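Local coordinates for protein papain-like cysteine protease (Porcine reproductive and respiratory syndrome virus, PDB 3MTV) that is the viral nonstructural protein Nsp1beta, a metal-dependent nuclease and papain-like cysteine protease that probably also blocks host mRNA export and interferon signalling, at residues 22-26 / 27-31; 62-65 / 66-69; 79-82 / 83-86. All coordinates share one frame; numbering follows the deposited sequence.

Contact 1: 22-26 / 27-31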
loop_
_atom_site.group_PDB
_atom_site.type_symbol
_atom_site.label_atom_id
_atom_site.label_comp_id
_atom_site.label_asym_id
_atom_site.label_seq_id
_atom_site.Cartn_x
_atom_site.Cartn_y
_atom_site.Cartn_z
ATOM N N ALA A 22 -1.452 0.311 5.083
ATOM C CA ALA A 22 -0.031 0.465 4.896
ATOM C C ALA A 22 0.418 1.616 5.753
ATOM O O ALA A 22 -0.416 2.440 6.115
ATOM C CB ALA A 22 0.229 0.741 3.457
ATOM N N PRO A 23 1.733 1.719 6.059
ATOM C CA PRO A 23 2.141 2.869 6.893
ATOM C C PRO A 23 2.089 4.177 6.080
ATOM O O PRO A 23 1.959 4.062 4.857
ATOM C CB PRO A 23 3.551 2.506 7.402
ATOM C CG PRO A 23 3.682 1.100 7.181
ATOM C CD PRO A 23 2.796 0.721 5.966
ATOM N N ARG A 24 2.131 5.352 6.736
ATOM C CA ARG A 24 1.615 6.602 6.180
ATOM C C ARG A 24 2.780 6.926 5.309
ATOM O O ARG A 24 2.680 6.972 4.041
ATOM C CB ARG A 24 1.373 7.666 7.283
ATOM C CG ARG A 24 1.082 9.158 6.902
ATOM C CD ARG A 24 0.735 9.974 8.239
ATOM N NE ARG A 24 1.058 11.434 8.204
ATOM C CZ ARG A 24 0.198 12.512 8.264
ATOM N NH1 ARG A 24 -1.196 12.410 8.387
ATOM N NH2 ARG A 24 0.770 13.759 8.207
ATOM N N GLY A 25 3.905 7.005 5.986
ATOM C CA GLY A 25 5.027 7.706 5.429
ATOM C C GLY A 25 5.328 8.956 6.232
ATOM O O GLY A 25 4.901 9.085 7.395
ATOM N N GLY A 26 6.006 9.906 5.606
ATOM C CA GLY A 26 6.267 11.201 6.227
ATOM C C GLY A 26 5.105 12.223 6.249
ATOM O O GLY A 26 3.903 12.008 5.721
ATOM N N ASN A 27 5.461 13.367 6.849
ATOM C CA ASN A 27 4.405 14.342 7.158
ATOM C C ASN A 27 3.806 14.882 5.914
ATOM O O ASN A 27 2.895 15.677 5.992
ATOM C CB ASN A 27 4.896 15.564 7.918
ATOM C CG ASN A 27 5.686 15.201 9.112
ATOM O OD1 ASN A 27 5.179 14.485 10.017
ATOM N ND2 ASN A 27 6.964 15.663 9.143
ATOM N N GLU A 28 4.379 14.542 4.774
ATOM C CA GLU A 28 3.884 15.046 3.517
ATOM C C GLU A 28 2.775 14.111 3.085
ATOM O O GLU A 28 1.916 14.457 2.264
ATOM C CB GLU A 28 4.962 15.062 2.441
ATOM C CG GLU A 28 5.051 13.671 1.684
ATOM C CD GLU A 28 6.355 12.799 1.928
ATOM O OE1 GLU A 28 7.211 13.048 2.851
ATOM O OE2 GLU A 28 6.532 11.827 1.142
ATOM N N VAL A 29 2.776 12.900 3.618
ATOM C CA VAL A 29 1.690 12.079 3.175
ATOM C C VAL A 29 0.403 12.467 3.868
ATOM O O VAL A 29 0.317 12.415 5.081
ATOM C CB VAL A 29 1.911 10.679 3.433
ATOM C CG1 VAL A 29 0.734 10.046 2.873
ATOM C CG2 VAL A 29 3.139 10.181 2.708
ATOM N N LYS A 30 -0.574 12.907 3.104
ATOM C CA LYS A 30 -1.744 13.595 3.672
ATOM C C LYS A 30 -2.923 13.462 2.799
ATOM O O LYS A 30 -3.156 14.252 1.947
ATOM C CB LYS A 30 -1.508 15.081 3.978
ATOM C CG LYS A 30 -0.375 15.286 5.028
ATOM C CD LYS A 30 -0.502 16.655 5.646
ATOM C CE LYS A 30 0.023 16.777 7.099
ATOM N NZ LYS A 30 0.705 18.132 7.297
ATOM N N PHE A 31 -3.687 12.424 3.024
ATOM C CA PHE A 31 -4.862 12.228 2.240
ATOM C C PHE A 31 -6.074 12.591 3.044
ATOM O O PHE A 31 -5.997 12.817 4.246
ATOM C CB PHE A 31 -5.070 10.718 2.013
ATOM C CG PHE A 31 -4.071 10.080 1.142
ATOM C CD1 PHE A 31 -2.927 9.539 1.648
ATOM C CD2 PHE A 31 -4.270 10.000 -0.221
ATOM C CE1 PHE A 31 -1.964 8.938 0.742
ATOM C CE2 PHE A 31 -3.315 9.448 -1.061
ATOM C CZ PHE A 31 -2.182 8.919 -0.569
#

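Contact 2: 62-65 / 66-69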
loop_
_atom_site.group_PDB
_atom_site.type_symbol
_atom_site.label_atom_id
_atom_site.label_comp_id
_atom_site.label_asym_id
_atom_site.label_seq_id
_atom_site.Cartn_x
_atom_site.Cartn_y
_atom_site.Cartn_z
ATOM N N PHE A 62 -16.080 -10.254 13.589
ATOM C CA PHE A 62 -15.362 -9.345 14.505
ATOM C C PHE A 62 -16.096 -9.378 15.821
ATOM O O PHE A 62 -17.143 -9.964 15.860
ATOM C CB PHE A 62 -15.183 -7.942 13.861
ATOM C CG PHE A 62 -14.482 -8.026 12.515
ATOM C CD1 PHE A 62 -15.206 -8.358 11.331
ATOM C CD2 PHE A 62 -13.069 -7.943 12.434
ATOM C CE1 PHE A 62 -14.542 -8.570 10.046
ATOM C CE2 PHE A 62 -12.416 -8.159 11.197
ATOM C CZ PHE A 62 -13.164 -8.474 10.001
ATOM N N ILE A 63 -15.540 -8.868 16.905
ATOM C CA ILE A 63 -16.091 -9.143 18.238
ATOM C C ILE A 63 -15.580 -7.986 19.050
ATOM O O ILE A 63 -14.901 -7.171 18.553
ATOM C CB ILE A 63 -15.630 -10.530 18.954
ATOM C CG1 ILE A 63 -14.265 -10.363 19.686
ATOM C CG2 ILE A 63 -15.877 -11.860 18.033
ATOM C CD1 ILE A 63 -13.902 -11.335 20.915
ATOM N N THR A 64 -15.884 -7.839 20.301
ATOM C CA THR A 64 -15.676 -6.469 20.713
ATOM C C THR A 64 -14.164 -6.123 20.862
ATOM O O THR A 64 -13.378 -6.922 21.348
ATOM C CB THR A 64 -16.657 -6.053 21.930
ATOM O OG1 THR A 64 -15.941 -5.941 23.178
ATOM C CG2 THR A 64 -17.909 -7.032 22.068
ATOM N N PRO A 65 -13.746 -4.932 20.397
ATOM C CA PRO A 65 -12.416 -4.340 20.730
ATOM C C PRO A 65 -11.846 -4.703 22.123
ATOM O O PRO A 65 -12.559 -4.500 23.151
ATOM C CB PRO A 65 -12.694 -2.806 20.673
ATOM C CG PRO A 65 -13.780 -2.716 19.485
ATOM C CD PRO A 65 -14.480 -4.123 19.390
ATOM N N GLY A 66 -10.586 -5.195 22.141
ATOM C CA GLY A 66 -9.796 -5.504 23.355
ATOM C C GLY A 66 -10.040 -6.884 23.992
ATOM O O GLY A 66 -9.639 -7.089 25.159
ATOM N N SER A 67 -10.632 -7.821 23.217
ATOM C CA SER A 67 -11.382 -8.993 23.715
ATOM C C SER A 67 -11.203 -10.137 22.728
ATOM O O SER A 67 -11.798 -11.239 22.789
ATOM C CB SER A 67 -12.895 -8.643 23.812
ATOM O OG SER A 67 -13.626 -9.105 22.677
ATOM N N GLY A 68 -10.409 -9.850 21.738
ATOM C CA GLY A 68 -10.243 -10.830 20.687
ATOM C C GLY A 68 -8.783 -11.099 20.447
ATOM O O GLY A 68 -7.888 -10.832 21.293
ATOM N N VAL A 69 -8.541 -11.591 19.250
ATOM C CA VAL A 69 -7.171 -11.942 18.912
ATOM C C VAL A 69 -6.575 -11.249 17.647
ATOM O O VAL A 69 -7.308 -11.036 16.666
ATOM C CB VAL A 69 -7.143 -13.434 18.872
ATOM C CG1 VAL A 69 -7.062 -13.995 17.420
ATOM C CG2 VAL A 69 -6.146 -13.887 19.866
#

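Contact 3: 79-82 / 83-86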
loop_
_atom_site.group_PDB
_atom_site.type_symbol
_atom_site.label_atom_id
_atom_site.label_comp_id
_atom_site.label_asym_id
_atom_site.label_seq_id
_atom_site.Cartn_x
_atom_site.Cartn_y
_atom_site.Cartn_z
ATOM N N CYS A 79 -9.602 -8.566 17.791
ATOM C CA CYS A 79 -11.084 -8.609 17.720
ATOM C C CYS A 79 -11.425 -9.705 16.772
ATOM O O CYS A 79 -12.454 -9.800 16.028
ATOM C CB CYS A 79 -11.762 -7.307 17.260
ATOM S SG CYS A 79 -11.004 -6.043 16.161
ATOM N N LEU A 80 -10.501 -10.592 16.779
ATOM C CA LEU A 80 -10.831 -11.716 16.033
ATOM C C LEU A 80 -11.096 -12.840 16.997
ATOM O O LEU A 80 -10.336 -13.059 18.000
ATOM C CB LEU A 80 -9.710 -11.982 15.081
ATOM C CG LEU A 80 -10.058 -11.422 13.733
ATOM C CD1 LEU A 80 -8.797 -10.857 13.269
ATOM C CD2 LEU A 80 -10.644 -12.514 12.763
ATOM N N PRO A 81 -12.190 -13.528 16.687
ATOM C CA PRO A 81 -12.493 -14.835 17.231
ATOM C C PRO A 81 -11.242 -15.680 16.984
ATOM O O PRO A 81 -10.956 -16.041 15.798
ATOM C CB PRO A 81 -13.608 -15.387 16.296
ATOM C CG PRO A 81 -13.632 -14.505 15.109
ATOM C CD PRO A 81 -12.577 -13.418 15.276
ATOM N N ALA A 82 -10.523 -16.041 18.049
ATOM C CA ALA A 82 -9.534 -17.127 17.830
ATOM C C ALA A 82 -9.983 -18.444 17.131
ATOM O O ALA A 82 -9.191 -18.945 16.366
ATOM C CB ALA A 82 -8.781 -17.375 18.977
ATOM N N ASP A 83 -11.211 -18.990 17.269
ATOM C CA ASP A 83 -11.588 -20.052 16.282
ATOM C C ASP A 83 -10.957 -19.818 14.858
ATOM O O ASP A 83 -10.931 -20.735 14.028
ATOM C CB ASP A 83 -13.126 -20.175 16.016
ATOM C CG ASP A 83 -13.980 -19.904 17.240
ATOM O OD1 ASP A 83 -13.938 -20.807 18.152
ATOM O OD2 ASP A 83 -14.712 -18.832 17.249
ATOM N N THR A 84 -10.580 -18.574 14.516
ATOM C CA THR A 84 -10.569 -18.137 13.052
ATOM C C THR A 84 -9.208 -17.755 12.358
ATOM O O THR A 84 -9.099 -17.611 11.169
ATOM C CB THR A 84 -11.638 -17.019 12.833
ATOM O OG1 THR A 84 -11.186 -15.805 13.423
ATOM C CG2 THR A 84 -12.965 -17.346 13.590
ATOM N N VAL A 85 -8.185 -17.655 13.169
ATOM C CA VAL A 85 -6.816 -17.457 12.839
ATOM C C VAL A 85 -6.024 -18.667 13.309
ATOM O O VAL A 85 -6.502 -19.421 14.222
ATOM C CB VAL A 85 -6.459 -16.313 13.708
ATOM C CG1 VAL A 85 -5.130 -16.488 14.462
ATOM C CG2 VAL A 85 -6.563 -15.110 12.918
ATOM N N PRO A 86 -4.810 -18.868 12.726
ATOM C CA PRO A 86 -4.060 -20.073 13.166
ATOM C C PRO A 86 -3.511 -19.980 14.589
ATOM O O PRO A 86 -3.394 -18.873 15.152
ATOM C CB PRO A 86 -2.983 -20.287 12.082
ATOM C CG PRO A 86 -3.466 -19.573 10.923
ATOM C CD PRO A 86 -4.279 -18.332 11.464
#

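Contact 1: 22-26 / 27-31
Arg-24 reaches forward over the turn that follows it and lays the face of its guanidinium on the backbone carbonyl of Val-29. The carbonyl oxygen sits over the centre of the group, with Arg-24 CZ to Val-29 O at 3.2 Å. Because that oxygen meets the face, the N-H groups do not aim at it, and the attraction is probably electrostatic rather than a hydrogen bond. The chain gets there by being extended from CG to NE, with CG anti to the backbone N (chi1 168°); the aliphatic part runs alongside the Val-29 side chain, the two pointing opposite ways, with Arg-24 CG 3.9 Å from Val-29 CB. At the edge of the guanidinium, Lys-30 CE comes within 3.3 Å of Arg-24 NH2. The two cationic ends are like charges, with Arg-24 NH2 and Lys-30 NZ 4.5 Å apart; Arg-24 NH1 meanwhile has a salt bridge to Asp-5, which should offset this.

The backbone here forms a type I beta turn from Gly-26 to Val-29. Its closing bond runs from Val-29 N to Gly-26 O at 2.5 Å. Val-29 turns its buried side chain back toward 22-26, setting CG2 4.1 Å from Gly-25 CA.

The turn hangs off the end of strand 18-23, whose Ala-22 bonds to Val-11 on strand 10-15, while Asp-5 anchors Arg-24 to strand 3-7. A second subunit also covers this corner: its His-52 bonds to Arg-24 O, and its Trp-156 meets Phe-31 edge-to-face, before the chain goes on to helix 39-48.

Contact 2: 62-65 / 66-69
Ile-63 and Thr-64 face Ser-67 and Gly-68 across a tight reversal in which the flat groups are the peptide units. The Thr-64 carbonyl is the one that matters: its oxygen receives the hydroxyl of Ser-67, Ser-67 OG to Thr-64 O measuring 2.6 Å. The position of that hydroxyl is less certain than the turn itself, since OG is crowded in the model.

The turn is of type II and runs from Thr-64 to Ser-67. Pro-65 takes its first corner and Gly-66 its second, where a positive phi of 84° suits a residue without a side chain. The usual backbone closure is not made here: Ser-67 N lies 3.4 Å from Thr-64 O but at a poor angle, and the serine hydroxyl appears to supply the link. The two hydroxyls stay apart, Thr-64 OG1 being 4.0 Å from Ser-67 OG.

Ile-63 leans in from the other arm. Its CG1 lies between the backbone N and the carbonyl carbon (chi1 84°), turned to the Ser-67 side; the approach of CD1 to Gly-68 CA is doubtful, as CD1 is modelled too close to Ser-67.

Gly-68 pairs through its backbone with Gly-78, joining the weakly bonded strand 68-69 to strand 77-78. Chemically, this is a lightly held surface turn: one side-chain hydrogen bond of uncertain detail and an isoleucine branch near the glycine backbone whose exact place is doubtful, with the proline and glycine corners setting its shape.

Contact 3: 79-82 / 83-86
A single tight turn of 3-10 character, in the loop between strand 77-78 and helix 100-112 and part of the papain-like proteinase family region, brings Pro-81 against Thr-84. Its hub is the Pro-81 carbonyl, which accepts two bonds from the same threonine. The hydroxyl gives one, Thr-84 OG1 to Pro-81 O, modelled as very short at 2.4 Å, a value not to be pressed at this resolution. The backbone gives the other, from Thr-84 N to Pro-81 O at 2.9 Å with a bent N-H...O angle of 134°; the amide is crowded in the model, so this bond is less sure.

Thr-84 can use both groups on one oxygen because a chi1 of 73° tucks OG1 back over the start of the turn. Its side chain crosses the proline ring at about a right angle, with both branches touching the same ring carbon: Pro-81 CG is 3.2 Å from Thr-84 OG1 and 3.3 Å from Thr-84 CG2. The ring and its own carbonyl oxygen together flank the hydroxyl. Leu-80 adds a methyl, its CD2 3.4 Å from Thr-84 OG1. At the outer corner the Asp-83 carboxylate passes beside the ring, OD2 lying 3.7 Å from Pro-81 CB.

Before the turn, Leu-80 is probably bonded by its backbone to Val-69 of strand 68-69 and packs on Val-69 and Phe-60, while Ala-82 also rests on Val-69. Beyond it, Val-85 packs on Met-71 and Pro-86 on Leu-168. The side chain of Val-85 is about 8 Å from that of His-159 and about 10 Å from that of Cys-90, near the probable catalytic pair but not in contact with it. The turn follows the small 68-69/77-78 sheet and precedes helix 100-112.

In the fold
From the N terminus the three contacts come in series, none nested in or crossing another. Contact 1 closes the turn just past the end of strand 18-23, an inner strand of the N-terminal four-stranded sheet, and against the second subunit. It lies alone, its nearest atoms about 15 Å from contact 2 and 16 Å from contact 3. After helix 39-48 and strand 54-56, contact 2 reverses the chain into strand 68-69; that strand pairs with 77-78, and contact 3 then turns the chain on its way to helix 100-112. Contacts 2 and 3 touch, their centres about 9 Å apart, with Ile-63 O packed near Cys-79 CB.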